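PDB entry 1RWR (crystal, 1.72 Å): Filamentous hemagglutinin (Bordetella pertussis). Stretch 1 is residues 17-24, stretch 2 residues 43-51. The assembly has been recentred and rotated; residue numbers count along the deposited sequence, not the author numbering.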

# COMPACT_ATOMS: atom_id res chain seq x y z
N LYS A 17 0.12 -23.20 -13.12
CA LYS A 17 -0.35 -23.11 -11.73
C LYS A 17 -0.34 -21.67 -11.20
O LYS A 17 0.62 -20.95 -11.41
CB LYS A 17 0.56 -23.96 -10.83
CG LYS A 17 0.27 -23.76 -9.34
CD LYS A 17 1.20 -24.47 -8.41
CE LYS A 17 0.64 -24.39 -7.02
NZ LYS A 17 -0.65 -25.13 -6.90
N VAL A 18 -1.40 -21.28 -10.49
CA VAL A 18 -1.40 -19.99 -9.79
C VAL A 18 -0.48 -20.22 -8.58
O VAL A 18 -0.70 -21.16 -7.83
CB VAL A 18 -2.82 -19.56 -9.38
CG1 VAL A 18 -2.81 -18.31 -8.53
CG2 VAL A 18 -3.68 -19.33 -10.63
N PRO A 19 0.55 -19.41 -8.40
CA PRO A 19 1.52 -19.68 -7.33
C PRO A 19 0.94 -19.60 -5.92
O PRO A 19 0.04 -18.80 -5.70
CB PRO A 19 2.60 -18.59 -7.50
CG PRO A 19 2.05 -17.63 -8.40
CD PRO A 19 0.89 -18.22 -9.18
N VAL A 20 1.41 -20.49 -5.04
CA VAL A 20 0.99 -20.58 -3.66
C VAL A 20 2.24 -20.32 -2.84
O VAL A 20 3.25 -21.02 -2.99
CB VAL A 20 0.43 -21.97 -3.30
CG1 VAL A 20 0.20 -22.09 -1.79
CG2 VAL A 20 -0.83 -22.28 -4.07
N VAL A 21 2.19 -19.30 -1.99
CA VAL A 21 3.27 -18.99 -1.08
C VAL A 21 2.98 -19.68 0.23
O VAL A 21 2.03 -19.30 0.94
CB VAL A 21 3.41 -17.47 -0.84
CG1 VAL A 21 4.54 -17.19 0.12
CG2 VAL A 21 3.63 -16.73 -2.16
N ASN A 22 3.77 -20.71 0.54
CA ASN A 22 3.80 -21.29 1.88
C ASN A 22 4.66 -20.40 2.77
O ASN A 22 5.86 -20.59 2.91
CB ASN A 22 4.28 -22.75 1.85
CG ASN A 22 3.20 -23.69 1.41
OD1 ASN A 22 2.02 -23.38 1.50
ND2 ASN A 22 3.60 -24.88 0.89
N ILE A 23 3.99 -19.41 3.36
CA ILE A 23 4.60 -18.43 4.22
C ILE A 23 5.27 -19.10 5.42
O ILE A 23 4.90 -20.21 5.81
CB ILE A 23 3.54 -17.39 4.72
CG1 ILE A 23 2.38 -18.05 5.49
CG2 ILE A 23 2.95 -16.59 3.56
CD1 ILE A 23 1.51 -17.02 6.25
N ALA A 24 6.24 -18.40 5.99
CA ALA A 24 6.94 -18.81 7.20
C ALA A 24 6.03 -18.82 8.40
O ALA A 24 5.07 -18.04 8.51
CB ALA A 24 8.15 -17.88 7.45
N ASN A 43 -1.22 -11.66 -13.23
CA ASN A 43 -2.57 -12.19 -13.32
C ASN A 43 -2.51 -13.72 -13.44
O ASN A 43 -1.61 -14.25 -14.15
CB ASN A 43 -3.28 -11.58 -14.52
CG ASN A 43 -3.61 -10.11 -14.35
OD1 ASN A 43 -4.08 -9.69 -13.33
ND2 ASN A 43 -3.41 -9.32 -15.42
N PRO A 44 -3.43 -14.45 -12.81
CA PRO A 44 -4.57 -13.93 -12.02
C PRO A 44 -4.26 -13.50 -10.58
O PRO A 44 -5.12 -12.94 -9.92
CB PRO A 44 -5.52 -15.11 -11.97
CG PRO A 44 -4.75 -16.28 -12.42
CD PRO A 44 -3.46 -15.91 -12.92
N GLY A 45 -3.05 -13.77 -10.14
CA GLY A 45 -2.58 -13.33 -8.83
C GLY A 45 -1.72 -14.36 -8.13
O GLY A 45 -1.00 -15.11 -8.74
N VAL A 46 -1.83 -14.40 -6.81
CA VAL A 46 -1.03 -15.26 -5.96
C VAL A 46 -1.87 -15.63 -4.75
O VAL A 46 -2.71 -14.83 -4.32
CB VAL A 46 0.31 -14.57 -5.48
CG1 VAL A 46 0.10 -13.32 -4.63
CG2 VAL A 46 1.21 -15.54 -4.75
N VAL A 47 -1.64 -16.81 -4.21
CA VAL A 47 -2.31 -17.23 -2.99
C VAL A 47 -1.28 -17.31 -1.86
O VAL A 47 -0.31 -18.07 -1.96
CB VAL A 47 -2.99 -18.59 -3.19
CG1 VAL A 47 -3.64 -19.10 -1.87
CG2 VAL A 47 -3.99 -18.48 -4.29
N PHE A 48 -1.54 -16.59 -0.77
CA PHE A 48 -0.76 -16.72 0.44
C PHE A 48 -1.39 -17.80 1.31
O PHE A 48 -2.56 -17.71 1.66
CB PHE A 48 -0.72 -15.41 1.24
CG PHE A 48 0.05 -14.34 0.56
CD1 PHE A 48 1.42 -14.27 0.70
CD2 PHE A 48 -0.61 -13.42 -0.24
CE1 PHE A 48 2.13 -13.23 0.05
CE2 PHE A 48 0.07 -12.44 -0.87
CZ PHE A 48 1.44 -12.33 -0.73
N ASN A 49 -0.63 -18.82 1.65
CA ASN A 49 -1.22 -19.98 2.34
C ASN A 49 -1.16 -19.80 3.84
O ASN A 49 -0.17 -20.11 4.46
CB ASN A 49 -0.54 -21.30 1.90
CG ASN A 49 -1.28 -22.54 2.42
OD1 ASN A 49 -2.20 -22.45 3.25
ND2 ASN A 49 -0.86 -23.72 1.94
N ASN A 50 -2.26 -19.32 4.41
CA ASN A 50 -2.38 -19.17 5.86
C ASN A 50 -3.34 -20.22 6.43
O ASN A 50 -4.13 -19.94 7.37
CB ASN A 50 -2.89 -17.77 6.18
CG ASN A 50 -2.53 -17.28 7.58
OD1 ASN A 50 -1.56 -17.73 8.21
ND2 ASN A 50 -3.27 -16.27 8.03
N GLY A 51 -3.28 -21.42 5.84
CA GLY A 51 -4.20 -22.49 6.13
C GLY A 51 -3.58 -23.59 6.98
O GLY A 51 -2.47 -23.99 6.74

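Two neighbouring strands of one chain lie side by side here, running the same way with 29° between their directions; the two stretches together bury 577 Å², both sides summed. The register is plain: Val20 sits across from Val47 and Val21 across from Phe48, in parallel bridges with CA-CA distances of 4.8 and 4.9 Å. Parallel pairing makes a residue on one strand reach two residues on the other, and the ladder follows that rule. Val47 bonds on both sides of Val20: its N donates to Pro19 O at 3.0 Å, and its O accepts from Val21 N at 2.8 Å. Val21 then repeats the pattern, its O taking Asn49 N at 2.8 Å. All three bonds are nearly straight, with angles at hydrogen of 163 to 170°. Between the first two, Val20 CA comes within 3.3 Å of Val47 O, a CA-H...O contact that adds to the close fit of the backbones. Pro19 has no amide hydrogen to give, and it takes part in the ladder through its carbonyl alone.

Asn49 is the residue most covered by the other stretch, and it uses that position in several ways. Its backbone N closes the ladder, while its side chain, with CB directed toward the first stretch, sends ND2 to Asn22 OD1 at 2.9 Å. The bond is bent, 130° at hydrogen, but it pairs two buried amides in register. Asn22 starts from a CB that points away, and the end of its side chain comes back to meet its partner. The other half of the Asn49 amide works within its own stretch: OD1 accepts from Gly51 N at 3.0 Å, so the same side chain also links to the residue that follows the strand. Its aliphatic part is used too, Val20 CG1 resting 3.8 Å from Asn49 CB.

Ile23, just past the end of its strand, points its CB toward the second stretch and spans three residues there. Its CG1 lies 3.4 Å from Asn49 O, its CD1 lies 3.7 Å from Asn50 OD1, and its CG2 meets the edge of the Phe48 ring, 4.0 Å from CD1. The same ring carbon is 4.1 Å from Val21 CB, as expected for side chains on the face that Val21 and Phe48 share. Val21 also reaches back to Val46, CG2 to CG2 at 3.7 Å.

At the other end, Val18 covers as much as Ile23 does, and its two methyls divide. CG2 packs on Pro44 CG at 3.7 Å, an apolar contact beside the cis peptide bond that precedes Pro44, while CG1 lies 3.7 Å from Gly45 O and 4.4 Å from Val47 CG2. Gly45 takes backbone angles of 141/-146, where a CB would jam against the carbonyl O of the residue before; the conformation alone calls for glycine. The rule to read is a backbone ladder in the middle, aliphatic packing at both ends, and a buried amide pair beside it at the finish.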